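Local coordinates for possible sortase-like protein (PDB 5UUS) that is a sortase, probably of the class E family, that is expected to cleave sorting signals and join surface proteins to the cell envelope, at residues 119-124 / 209-214; 107-112 / 223-228; 53-58 / 68-73; 82-87 / 187-192. One frame throughout, in Å; residues are numbered along the deposited sequence.

Contact 1: residues 119-124 / 209-214; sequences SVYRVM and AMLTEH
The Y121 ring is overlapped on one face by L211, whose methyl CD1 lies 3.9 Å from the ring centroid in a CH-pi contact, offset toward the rim. L211 CB meets Y121 CE2 at 3.6 Å. On the same face of the sheet S119 OG and H214 ND1 share a hydrogen bond of 2.8 Å. Between these pairs lies a classic beta bulge: T212 and E213 both face V120, and V120 O accepts from T212 N at 2.9 Å and from E213 N at 3.3 Å, the latter in the carbonyl plane on a lone pair. Beyond it the antiparallel ladder resumes with R122 and M210 as a hydrogen-bonded pair. On the face of R122 and E213 a water, 3.0 Å from R122 NE, links these two side chains and also T212 OG1, while the R122 guanidinium forms a salt bridge with E228. M124 CG packs on M210 CB at 3.8 Å. The two strands, 117-123 and 204-216, lie inside the mixed sheet: strand 109-114 pairs with the former, strand 188-193 with the latter, and helix 143-151 covers M124 and M210.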
loop_
_atom_site.group_PDB
_atom_site.type_symbol
_atom_site.label_atom_id
_atom_site.label_comp_id
_atom_site.label_asym_id
_atom_site.label_seq_id
_atom_site.Cartn_x
_atom_site.Cartn_y
_atom_site.Cartn_z
ATOM N N SER A 119 8.834 3.480 -3.767
ATOM C CA SER A 119 8.174 3.867 -2.523
ATOM C C SER A 119 8.318 2.717 -1.528
ATOM O O SER A 119 8.248 1.549 -1.912
ATOM C CB SER A 119 6.682 4.173 -2.739
ATOM O OG SER A 119 6.488 5.151 -3.728
ATOM N N VAL A 120 8.533 3.054 -0.264
ATOM C CA VAL A 120 8.503 2.054 0.785
ATOM C C VAL A 120 7.406 2.441 1.738
ATOM O O VAL A 120 7.431 3.546 2.292
ATOM C CB VAL A 120 9.833 1.965 1.547
ATOM C CG1 VAL A 120 9.717 0.970 2.717
ATOM C CG2 VAL A 120 10.954 1.580 0.581
ATOM N N TYR A 121 6.448 1.539 1.907
ATOM C CA TYR A 121 5.442 1.652 2.956
ATOM C C TYR A 121 5.715 0.642 4.069
ATOM O O TYR A 121 6.287 -0.415 3.827
ATOM C CB TYR A 121 4.048 1.419 2.401
ATOM C CG TYR A 121 3.575 2.422 1.383
ATOM C CD1 TYR A 121 3.872 2.259 0.029
ATOM C CD2 TYR A 121 2.784 3.509 1.762
ATOM C CE1 TYR A 121 3.411 3.179 -0.925
ATOM C CE2 TYR A 121 2.317 4.426 0.814
ATOM C CZ TYR A 121 2.639 4.251 -0.526
ATOM O OH TYR A 121 2.173 5.136 -1.476
ATOM N N ARG A 122 5.303 0.962 5.289
ATOM C CA ARG A 122 5.486 0.030 6.393
ATOM C C ARG A 122 4.173 -0.185 7.136
ATOM O O ARG A 122 3.444 0.766 7.423
ATOM C CB ARG A 122 6.593 0.533 7.302
ATOM C CG ARG A 122 7.925 0.529 6.563
ATOM C CD ARG A 122 9.075 0.245 7.475
ATOM N NE ARG A 122 10.336 0.194 6.742
ATOM C CZ ARG A 122 11.068 -0.902 6.596
ATOM N NH1 ARG A 122 10.687 -2.053 7.154
ATOM N NH2 ARG A 122 12.196 -0.847 5.915
ATOM N N VAL A 123 3.853 -1.453 7.377
ATOM C CA VAL A 123 2.607 -1.817 8.031
ATOM C C VAL A 123 2.470 -1.082 9.366
ATOM O O VAL A 123 3.406 -1.047 10.193
ATOM C CB VAL A 123 2.521 -3.348 8.232
ATOM C CG1 VAL A 123 1.271 -3.713 9.021
ATOM C CG2 VAL A 123 2.529 -4.061 6.867
ATOM N N MET A 124 1.318 -0.456 9.562
ATOM C CA MET A 124 1.087 0.326 10.776
ATOM C C MET A 124 0.797 -0.564 11.987
ATOM O O MET A 124 0.471 -1.728 11.822
ATOM C CB MET A 124 -0.067 1.302 10.532
ATOM C CG MET A 124 0.395 2.510 9.600
ATOM S SD MET A 124 -1.033 3.494 9.140
ATOM C CE MET A 124 -1.544 4.173 10.722
ATOM N N ALA A 209 -0.629 0.558 5.567
ATOM C CA ALA A 209 0.788 0.798 5.760
ATOM C C ALA A 209 1.048 2.294 5.463
ATOM O O ALA A 209 0.369 2.902 4.631
ATOM C CB ALA A 209 1.616 -0.113 4.823
ATOM N N MET A 210 2.030 2.868 6.136
ATOM C CA MET A 210 2.331 4.280 6.013
ATOM C C MET A 210 3.675 4.482 5.303
ATOM O O MET A 210 4.652 3.753 5.549
ATOM C CB MET A 210 2.339 4.950 7.398
ATOM C CG MET A 210 2.726 6.432 7.358
ATOM S SD MET A 210 2.533 7.289 8.935
ATOM C CE MET A 210 0.726 7.247 9.106
ATOM N N LEU A 211 3.714 5.506 4.452
ATOM C CA LEU A 211 4.864 5.806 3.589
ATOM C C LEU A 211 6.041 6.369 4.374
ATOM O O LEU A 211 5.885 7.352 5.116
ATOM C CB LEU A 211 4.448 6.800 2.496
ATOM C CG LEU A 211 5.485 7.262 1.461
ATOM C CD1 LEU A 211 5.759 6.134 0.471
ATOM C CD2 LEU A 211 4.922 8.474 0.712
ATOM N N THR A 212 7.217 5.764 4.185
ATOM C CA THR A 212 8.432 6.161 4.907
ATOM C C THR A 212 9.555 6.560 3.944
ATOM O O THR A 212 10.470 7.281 4.326
ATOM C CB THR A 212 8.964 5.023 5.832
ATOM O OG1 THR A 212 9.318 3.885 5.034
ATOM C CG2 THR A 212 7.892 4.588 6.861
ATOM N N GLU A 213 9.496 6.058 2.715
ATOM C CA GLU A 213 10.440 6.463 1.658
ATOM C C GLU A 213 9.741 6.660 0.327
ATOM O O GLU A 213 8.846 5.888 -0.024
ATOM C CB GLU A 213 11.530 5.425 1.445
ATOM C CG GLU A 213 12.505 5.197 2.547
ATOM C CD GLU A 213 13.524 4.126 2.143
ATOM O OE1 GLU A 213 14.353 4.387 1.230
ATOM O OE2 GLU A 213 13.469 3.013 2.716
ATOM N N HIS A 214 10.173 7.669 -0.437
ATOM C CA HIS A 214 9.684 7.853 -1.817
ATOM C C HIS A 214 10.704 8.661 -2.617
ATOM O O HIS A 214 11.016 9.787 -2.248
ATOM C CB HIS A 214 8.314 8.556 -1.866
ATOM C CG HIS A 214 7.796 8.774 -3.263
ATOM N ND1 HIS A 214 7.416 7.736 -4.088
ATOM C CD2 HIS A 214 7.622 9.912 -3.986
ATOM C CE1 HIS A 214 7.018 8.222 -5.253
ATOM N NE2 HIS A 214 7.133 9.534 -5.219
HETATM O O HOH W 1 11.787 2.498 5.419
#

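Contact 2: residues 107-112 / 223-228; sequences CDAIVV and PAALEE
A C-terminal 3-10 turn, residues 224-227, packs here against strand 109-114 of the sortase sheet, close to where C107 is tied by a disulfide to C140. A109 and V111, alternate residues of the strand, both direct their side chains at the turn, and the contact across the segments is apolar with no direct hydrogen bond. V111 does most of the work. Its CG1, anti to the backbone N (chi1 -177°), meets P223 CG at 4.0 Å, and its CG2 touches both A225 CB at 4.1 Å and L226 CD2 at 4.0 Å. The V111 and L226 side chains cross at about a right angle, L226 reaching the valine with its CD2 methyl. A109 CB rests on A225 CB, 4.0 Å away, and E228 OE1 lies near A109 CB. E228 OE1 accepts a hydrogen bond from a water at 2.8 Å, and the water in turn accepts from A109 N at 3.0 Å, so the edge of the apolar patch is bridged by solvent; the other carboxylate oxygen has its partner on strand 117-123. Both sheet neighbours of strand 109-114 also reach the C-terminal segment: W118 and V120 of strand 117-123 touch P223, and Y45 of strand 40-45 touches L226.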
loop_
_atom_site.group_PDB
_atom_site.type_symbol
_atom_site.label_atom_id
_atom_site.label_comp_id
_atom_site.label_asym_id
_atom_site.label_seq_id
_atom_site.Cartn_x
_atom_site.Cartn_y
_atom_site.Cartn_z
ATOM N N CYS A 107 5.545 -2.630 10.882
ATOM C CA CYS A 107 6.862 -2.229 10.373
ATOM C C CYS A 107 7.386 -3.109 9.230
ATOM O O CYS A 107 8.397 -2.775 8.609
ATOM C CB CYS A 107 7.885 -2.167 11.522
ATOM S SG CYS A 107 7.730 -0.678 12.562
ATOM N N ASP A 108 6.706 -4.213 8.932
ATOM C CA ASP A 108 6.999 -4.969 7.711
ATOM C C ASP A 108 6.887 -4.029 6.480
ATOM O O ASP A 108 5.947 -3.226 6.394
ATOM C CB ASP A 108 6.032 -6.155 7.551
ATOM C CG ASP A 108 6.386 -7.339 8.432
ATOM O OD1 ASP A 108 7.478 -7.346 9.047
ATOM O OD2 ASP A 108 5.573 -8.288 8.474
ATOM N N ALA A 109 7.834 -4.143 5.539
ATOM C CA ALA A 109 7.887 -3.267 4.358
ATOM C C ALA A 109 7.011 -3.771 3.222
ATOM O O ALA A 109 6.937 -4.978 2.959
ATOM C CB ALA A 109 9.343 -3.122 3.858
ATOM N N ILE A 110 6.334 -2.841 2.565
ATOM C CA ILE A 110 5.714 -3.105 1.286
ATOM C C ILE A 110 6.424 -2.150 0.306
ATOM O O ILE A 110 6.340 -0.940 0.463
ATOM C CB ILE A 110 4.208 -2.839 1.284
ATOM C CG1 ILE A 110 3.520 -3.414 2.561
ATOM C CG2 ILE A 110 3.582 -3.294 -0.064
ATOM C CD1 ILE A 110 3.635 -4.857 2.674
ATOM N N VAL A 111 7.132 -2.695 -0.678
ATOM C CA VAL A 111 7.867 -1.865 -1.622
ATOM C C VAL A 111 7.105 -1.769 -2.933
ATOM O O VAL A 111 6.666 -2.784 -3.473
ATOM C CB VAL A 111 9.284 -2.408 -1.867
ATOM C CG1 VAL A 111 10.043 -1.472 -2.815
ATOM C CG2 VAL A 111 10.037 -2.544 -0.532
ATOM N N VAL A 112 6.922 -0.542 -3.417
ATOM C CA VAL A 112 6.161 -0.293 -4.638
ATOM C C VAL A 112 7.022 0.469 -5.640
ATOM O O VAL A 112 7.575 1.526 -5.358
ATOM C CB VAL A 112 4.863 0.479 -4.348
ATOM C CG1 VAL A 112 3.993 0.573 -5.598
ATOM C CG2 VAL A 112 4.080 -0.230 -3.242
ATOM N N PRO A 223 15.421 0.474 -3.019
ATOM C CA PRO A 223 15.408 0.594 -1.552
ATOM C C PRO A 223 16.093 -0.555 -0.832
ATOM O O PRO A 223 15.950 -1.715 -1.215
ATOM C CB PRO A 223 13.916 0.581 -1.198
ATOM C CG PRO A 223 13.221 0.947 -2.475
ATOM C CD PRO A 223 14.063 0.374 -3.570
ATOM N N ALA A 224 16.802 -0.214 0.235
ATOM C CA ALA A 224 17.426 -1.193 1.107
ATOM C C ALA A 224 16.391 -2.141 1.692
ATOM O O ALA A 224 16.720 -3.256 2.104
ATOM C CB ALA A 224 18.171 -0.499 2.213
ATOM N N ALA A 225 15.137 -1.700 1.731
ATOM C CA ALA A 225 14.091 -2.498 2.355
ATOM C C ALA A 225 13.923 -3.837 1.638
ATOM O O ALA A 225 13.500 -4.822 2.242
ATOM C CB ALA A 225 12.773 -1.730 2.384
ATOM N N LEU A 226 14.279 -3.874 0.356
ATOM C CA LEU A 226 14.173 -5.098 -0.445
ATOM C C LEU A 226 15.029 -6.250 0.097
ATOM O O LEU A 226 14.727 -7.418 -0.146
ATOM C CB LEU A 226 14.554 -4.792 -1.908
ATOM C CG LEU A 226 13.466 -4.049 -2.687
ATOM C CD1 LEU A 226 13.947 -3.595 -4.062
ATOM C CD2 LEU A 226 12.244 -4.941 -2.846
ATOM N N GLU A 227 16.081 -5.916 0.846
ATOM C CA GLU A 227 17.025 -6.909 1.380
ATOM C C GLU A 227 16.614 -7.480 2.731
ATOM O O GLU A 227 17.337 -8.288 3.310
ATOM C CB GLU A 227 18.416 -6.293 1.515
ATOM C CG GLU A 227 18.777 -5.326 0.407
ATOM C CD GLU A 227 18.726 -5.968 -0.965
ATOM O OE1 GLU A 227 18.942 -7.202 -1.047
ATOM O OE2 GLU A 227 18.469 -5.236 -1.955
ATOM N N GLU A 228 15.460 -7.048 3.230
ATOM C CA GLU A 228 14.941 -7.502 4.523
ATOM C C GLU A 228 14.279 -8.895 4.489
ATOM O O GLU A 228 14.168 -9.533 3.435
ATOM C CB GLU A 228 13.934 -6.480 5.063
ATOM C CG GLU A 228 14.544 -5.152 5.385
ATOM C CD GLU A 228 13.521 -4.124 5.796
ATOM O OE1 GLU A 228 12.333 -4.493 5.985
ATOM O OE2 GLU A 228 13.906 -2.939 5.919
HETATM O O HOH W 2 10.071 -6.107 5.816
#

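Contact 3: residues 53-58 / 68-73; sequences FQFAIV and AGPGHY
A68 meets F55 through its carbonyl: A68 O lies at the edge of the phenylalanine ring, near the ring plane, 4.1 Å from F55 CD1. G69 follows with its CA also 4.1 Å from F55 CD1, and lies about 7 Å from the side chain of the predicted active-site H90. Its backbone angles, phi 157° and psi -169°, would press a beta carbon against the carbonyl oxygen of A68, and that position would also be tight against A56 O, so the absence of a side chain lets the chain pass close to strand 54-59. P70 is the residue most covered by the opposite segment. Its CD sits 3.6 Å from F55 CB and 3.5 Å from A56 O, and the F55 and P70 side chains cross at about a right angle. P70 O then accepts a nearly straight hydrogen bond from V58 N at 3.0 Å, and I57 CA approaches the same oxygen. At G71 the chain enters a short parallel bridge with V58, and G71 CA lies 3.2 Å from V58 O; strand 71-72 thereby joins strand 54-59 to strand 83-88 in the sheet. H72 N donates to V58 O at 2.7 Å. The imidazole of H72 turns to other partners, its ND1 bonded to E59 and its NE2 to the carbonyl of Q77. Chemically, two backbone bonds, both made by V58, through its N-H and its C=O, fix the parallel register, while the proline and F55 supply apolar packing at the other end. Because P70 has no N-H, the bonding at P70 passes through its carbonyl oxygen, while its CD lies against A56 O.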
loop_
_atom_site.group_PDB
_atom_site.type_symbol
_atom_site.label_atom_id
_atom_site.label_comp_id
_atom_site.label_asym_id
_atom_site.label_seq_id
_atom_site.Cartn_x
_atom_site.Cartn_y
_atom_site.Cartn_z
ATOM N N PHE A 53 8.195 -13.112 -4.098
ATOM C CA PHE A 53 6.897 -12.451 -4.010
ATOM C C PHE A 53 6.945 -11.091 -4.692
ATOM O O PHE A 53 7.535 -10.149 -4.174
ATOM C CB PHE A 53 6.446 -12.287 -2.554
ATOM C CG PHE A 53 5.020 -11.802 -2.412
ATOM C CD1 PHE A 53 3.988 -12.701 -2.168
ATOM C CD2 PHE A 53 4.713 -10.451 -2.529
ATOM C CE1 PHE A 53 2.683 -12.264 -2.039
ATOM C CE2 PHE A 53 3.408 -10.005 -2.407
ATOM C CZ PHE A 53 2.393 -10.920 -2.165
ATOM N N GLN A 54 6.327 -11.000 -5.860
ATOM C CA GLN A 54 6.190 -9.725 -6.554
ATOM C C GLN A 54 5.010 -9.823 -7.497
ATOM O O GLN A 54 4.770 -10.856 -8.129
ATOM C CB GLN A 54 7.469 -9.352 -7.313
ATOM C CG GLN A 54 7.842 -10.305 -8.406
ATOM C CD GLN A 54 9.127 -9.901 -9.076
ATOM O OE1 GLN A 54 10.211 -10.078 -8.518
ATOM N NE2 GLN A 54 9.018 -9.331 -10.272
ATOM N N PHE A 55 4.244 -8.755 -7.550
ATOM C CA PHE A 55 3.068 -8.727 -8.385
ATOM C C PHE A 55 3.009 -7.406 -9.121
ATOM O O PHE A 55 3.294 -6.374 -8.536
ATOM C CB PHE A 55 1.827 -8.897 -7.539
ATOM C CG PHE A 55 1.588 -10.321 -7.111
ATOM C CD1 PHE A 55 0.835 -11.171 -7.906
ATOM C CD2 PHE A 55 2.129 -10.800 -5.922
ATOM C CE1 PHE A 55 0.609 -12.491 -7.517
ATOM C CE2 PHE A 55 1.918 -12.123 -5.526
ATOM C CZ PHE A 55 1.160 -12.958 -6.325
ATOM N N ALA A 56 2.622 -7.454 -10.385
ATOM C CA ALA A 56 2.263 -6.258 -11.112
ATOM C C ALA A 56 0.951 -5.710 -10.555
ATOM O O ALA A 56 0.051 -6.465 -10.138
ATOM C CB ALA A 56 2.143 -6.551 -12.613
ATOM N N ILE A 57 0.846 -4.394 -10.526
ATOM C CA ILE A 57 -0.397 -3.775 -10.138
ATOM C C ILE A 57 -1.043 -3.169 -11.351
ATOM O O ILE A 57 -0.394 -2.451 -12.096
ATOM C CB ILE A 57 -0.175 -2.721 -9.063
ATOM C CG1 ILE A 57 0.461 -3.379 -7.830
ATOM C CG2 ILE A 57 -1.485 -2.038 -8.712
ATOM C CD1 ILE A 57 1.003 -2.369 -6.817
ATOM N N VAL A 58 -2.320 -3.468 -11.543
ATOM C CA VAL A 58 -3.084 -2.993 -12.694
ATOM C C VAL A 58 -4.008 -1.828 -12.289
ATOM O O VAL A 58 -4.418 -1.733 -11.128
ATOM C CB VAL A 58 -3.889 -4.196 -13.278
ATOM C CG1 VAL A 58 -5.173 -3.775 -13.942
ATOM C CG2 VAL A 58 -3.001 -5.040 -14.200
ATOM N N ALA A 68 -4.791 -11.266 -12.677
ATOM C CA ALA A 68 -3.376 -11.626 -12.640
ATOM C C ALA A 68 -2.621 -11.018 -11.456
ATOM O O ALA A 68 -1.398 -11.170 -11.349
ATOM C CB ALA A 68 -2.710 -11.213 -13.938
ATOM N N GLY A 69 -3.334 -10.315 -10.575
ATOM C CA GLY A 69 -2.695 -9.655 -9.439
ATOM C C GLY A 69 -3.515 -8.494 -8.899
ATOM O O GLY A 69 -4.678 -8.318 -9.279
ATOM N N PRO A 70 -2.924 -7.689 -8.006
ATOM C CA PRO A 70 -3.709 -6.597 -7.418
ATOM C C PRO A 70 -4.125 -5.549 -8.453
ATOM O O PRO A 70 -3.430 -5.357 -9.465
ATOM C CB PRO A 70 -2.758 -5.996 -6.385
ATOM C CG PRO A 70 -1.743 -7.058 -6.131
ATOM C CD PRO A 70 -1.594 -7.813 -7.388
ATOM N N GLY A 71 -5.252 -4.885 -8.203
ATOM C CA GLY A 71 -5.675 -3.749 -9.010
ATOM C C GLY A 71 -5.795 -2.503 -8.142
ATOM O O GLY A 71 -6.175 -2.598 -6.974
ATOM N N HIS A 72 -5.481 -1.342 -8.713
ATOM C CA HIS A 72 -5.616 -0.045 -8.040
ATOM C C HIS A 72 -7.059 0.462 -8.106
ATOM O O HIS A 72 -7.644 0.488 -9.177
ATOM C CB HIS A 72 -4.655 0.972 -8.685
ATOM C CG HIS A 72 -4.766 2.369 -8.151
ATOM N ND1 HIS A 72 -5.061 3.450 -8.960
ATOM C CD2 HIS A 72 -4.590 2.871 -6.901
ATOM C CE1 HIS A 72 -5.073 4.556 -8.228
ATOM N NE2 HIS A 72 -4.795 4.233 -6.975
ATOM N N TYR A 73 -7.653 0.832 -6.958
ATOM C CA TYR A 73 -8.925 1.546 -6.961
ATOM C C TYR A 73 -8.759 2.907 -7.680
ATOM O O TYR A 73 -8.045 3.785 -7.207
ATOM C CB TYR A 73 -9.443 1.774 -5.537
ATOM C CG TYR A 73 -9.887 0.515 -4.779
ATOM C CD1 TYR A 73 -11.204 0.074 -4.840
ATOM C CD2 TYR A 73 -9.005 -0.171 -3.979
ATOM C CE1 TYR A 73 -11.625 -1.058 -4.118
ATOM C CE2 TYR A 73 -9.404 -1.321 -3.257
ATOM C CZ TYR A 73 -10.720 -1.744 -3.330
ATOM O OH TYR A 73 -11.109 -2.861 -2.610
#

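Contact 4: residues 82-87 / 187-192; sequences RGNFAV and EGIMTM
The parallel pair of strands 83-88 and 188-193 belongs to the core of the sortase beta-barrel, and the second of these strands leads toward the predicted nucleophile C195. Five backbone hydrogen bonds join them, alternating in direction from G83 N to E187 O (3.0 Å) through to V87 N to T191 O (2.8 Å). On one face T191 OG1 donates to N84 OD1 at 2.6 Å, in the plane of the amide on a lone pair. Both groups have a further partner: N84 ND2 bonds to S172 O, T191 OG1 to H208 ND1. On the opposite face F85 and M190 lie side by side, pointing the same way. M190 runs fully extended, with M190 CG 3.6 Å from F85 CD2. M190 SD lies at the ring edge, 5.0 Å from the F85 centroid, in a Met-aromatic contact. Farther out, M190 CE comes within 3.7 Å of F85 CE2. V87 CG2 adds to this face, meeting M192 CG at 3.9 Å. Strand 71-72 pairs with strand 83-88 and strand 204-216 with strand 188-193, while I110 and V112 of strand 109-114 and Y121 of strand 117-123 pack on M190.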
loop_
_atom_site.group_PDB
_atom_site.type_symbol
_atom_site.label_atom_id
_atom_site.label_comp_id
_atom_site.label_asym_id
_atom_site.label_seq_id
_atom_site.Cartn_x
_atom_site.Cartn_y
_atom_site.Cartn_z
ATOM N N ARG A 82 0.629 11.739 -0.878
ATOM C CA ARG A 82 -0.080 11.978 0.371
ATOM C C ARG A 82 -1.550 11.646 0.155
ATOM O O ARG A 82 -2.116 11.990 -0.887
ATOM C CB ARG A 82 0.120 13.428 0.811
ATOM C CG ARG A 82 1.610 13.752 1.071
ATOM C CD ARG A 82 1.769 15.174 1.621
ATOM N NE ARG A 82 3.174 15.562 1.762
ATOM C CZ ARG A 82 3.880 15.472 2.888
ATOM N NH1 ARG A 82 3.330 14.996 4.012
ATOM N NH2 ARG A 82 5.153 15.852 2.885
ATOM N N GLY A 83 -2.159 10.955 1.116
ATOM C CA GLY A 83 -3.497 10.402 0.917
ATOM C C GLY A 83 -3.411 8.895 1.026
ATOM O O GLY A 83 -2.645 8.364 1.840
ATOM N N ASN A 84 -4.184 8.193 0.199
ATOM C CA ASN A 84 -4.324 6.745 0.333
ATOM C C ASN A 84 -4.217 6.043 -1.024
ATOM O O ASN A 84 -5.067 6.220 -1.901
ATOM C CB ASN A 84 -5.660 6.443 1.024
ATOM C CG ASN A 84 -5.789 5.001 1.494
ATOM O OD1 ASN A 84 -4.954 4.129 1.197
ATOM N ND2 ASN A 84 -6.868 4.736 2.225
ATOM N N PHE A 85 -3.135 5.295 -1.208
ATOM C CA PHE A 85 -2.942 4.497 -2.416
ATOM C C PHE A 85 -3.538 3.096 -2.126
ATOM O O PHE A 85 -2.944 2.327 -1.386
ATOM C CB PHE A 85 -1.452 4.445 -2.772
ATOM C CG PHE A 85 -1.079 3.321 -3.701
ATOM C CD1 PHE A 85 -1.627 3.243 -4.976
ATOM C CD2 PHE A 85 -0.160 2.344 -3.303
ATOM C CE1 PHE A 85 -1.300 2.183 -5.838
ATOM C CE2 PHE A 85 0.179 1.288 -4.167
ATOM C CZ PHE A 85 -0.405 1.209 -5.434
ATOM N N ALA A 86 -4.715 2.795 -2.687
ATOM C CA ALA A 86 -5.466 1.577 -2.346
ATOM C C ALA A 86 -5.507 0.553 -3.481
ATOM O O ALA A 86 -5.708 0.906 -4.648
ATOM C CB ALA A 86 -6.901 1.937 -1.929
ATOM N N VAL A 87 -5.311 -0.717 -3.126
ATOM C CA VAL A 87 -5.390 -1.804 -4.086
ATOM C C VAL A 87 -6.200 -2.966 -3.504
ATOM O O VAL A 87 -6.234 -3.175 -2.279
ATOM C CB VAL A 87 -3.989 -2.327 -4.510
ATOM C CG1 VAL A 87 -3.169 -1.222 -5.193
ATOM C CG2 VAL A 87 -3.243 -2.896 -3.316
ATOM N N GLU A 187 -0.114 12.074 5.715
ATOM C CA GLU A 187 0.902 11.078 5.374
ATOM C C GLU A 187 0.487 10.342 4.099
ATOM O O GLU A 187 -0.655 10.420 3.662
ATOM C CB GLU A 187 1.084 10.067 6.518
ATOM C CG GLU A 187 1.456 10.710 7.847
ATOM C CD GLU A 187 2.821 11.417 7.793
ATOM O OE1 GLU A 187 3.743 10.916 7.103
ATOM O OE2 GLU A 187 2.958 12.469 8.443
ATOM N N GLY A 188 1.423 9.615 3.510
ATOM C CA GLY A 188 1.077 8.682 2.475
ATOM C C GLY A 188 0.643 7.376 3.133
ATOM O O GLY A 188 1.361 6.795 3.964
ATOM N N ILE A 189 -0.538 6.911 2.749
ATOM C CA ILE A 189 -1.003 5.608 3.174
ATOM C C ILE A 189 -1.097 4.660 1.991
ATOM O O ILE A 189 -1.457 5.077 0.892
ATOM C CB ILE A 189 -2.373 5.723 3.854
ATOM C CG1 ILE A 189 -2.205 6.502 5.157
ATOM C CG2 ILE A 189 -2.959 4.305 4.156
ATOM C CD1 ILE A 189 -1.565 5.687 6.263
ATOM N N MET A 190 -0.759 3.385 2.209
ATOM C CA MET A 190 -1.103 2.364 1.232
ATOM C C MET A 190 -2.115 1.386 1.873
ATOM O O MET A 190 -1.939 0.942 3.017
ATOM C CB MET A 190 0.133 1.609 0.740
ATOM C CG MET A 190 -0.213 0.462 -0.238
ATOM S SD MET A 190 1.241 -0.422 -0.842
ATOM C CE MET A 190 0.455 -1.665 -1.894
ATOM N N THR A 191 -3.168 1.071 1.133
ATOM C CA THR A 191 -4.197 0.162 1.637
ATOM C C THR A 191 -4.304 -1.069 0.740
ATOM O O THR A 191 -4.375 -0.941 -0.478
ATOM C CB THR A 191 -5.570 0.874 1.727
ATOM O OG1 THR A 191 -5.454 2.009 2.605
ATOM C CG2 THR A 191 -6.673 -0.092 2.216
ATOM N N MET A 192 -4.320 -2.252 1.350
ATOM C CA MET A 192 -4.605 -3.497 0.642
ATOM C C MET A 192 -5.915 -4.106 1.143
ATOM O O MET A 192 -6.105 -4.227 2.355
ATOM C CB MET A 192 -3.446 -4.488 0.821
ATOM C CG MET A 192 -2.128 -3.980 0.212
ATOM S SD MET A 192 -0.668 -4.935 0.650
ATOM C CE MET A 192 -0.446 -4.407 2.347
#

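All four contacts reach one mixed, curled sheet, consistent with the sortase beta-barrel. Contact 3 closes first along the chain; contact 4 then crosses both 1 and 2, and contact 1 falls within the span between the segments of contact 2. Contacts 1 and 2 have centres about 9 Å apart and meet through the R122-E228 salt bridge. Contacts 1 and 4, also about 9 Å apart between centres, are joined because strands 204-216 and 188-193 are neighbours in the sheet, whereas 3 and 4 are linked through strands 71-72 and 83-88. Contacts 2 and 4 also touch through side chains inside the barrel, so sequence-distant strands converge on one interior, with the C-terminal turn applied outside.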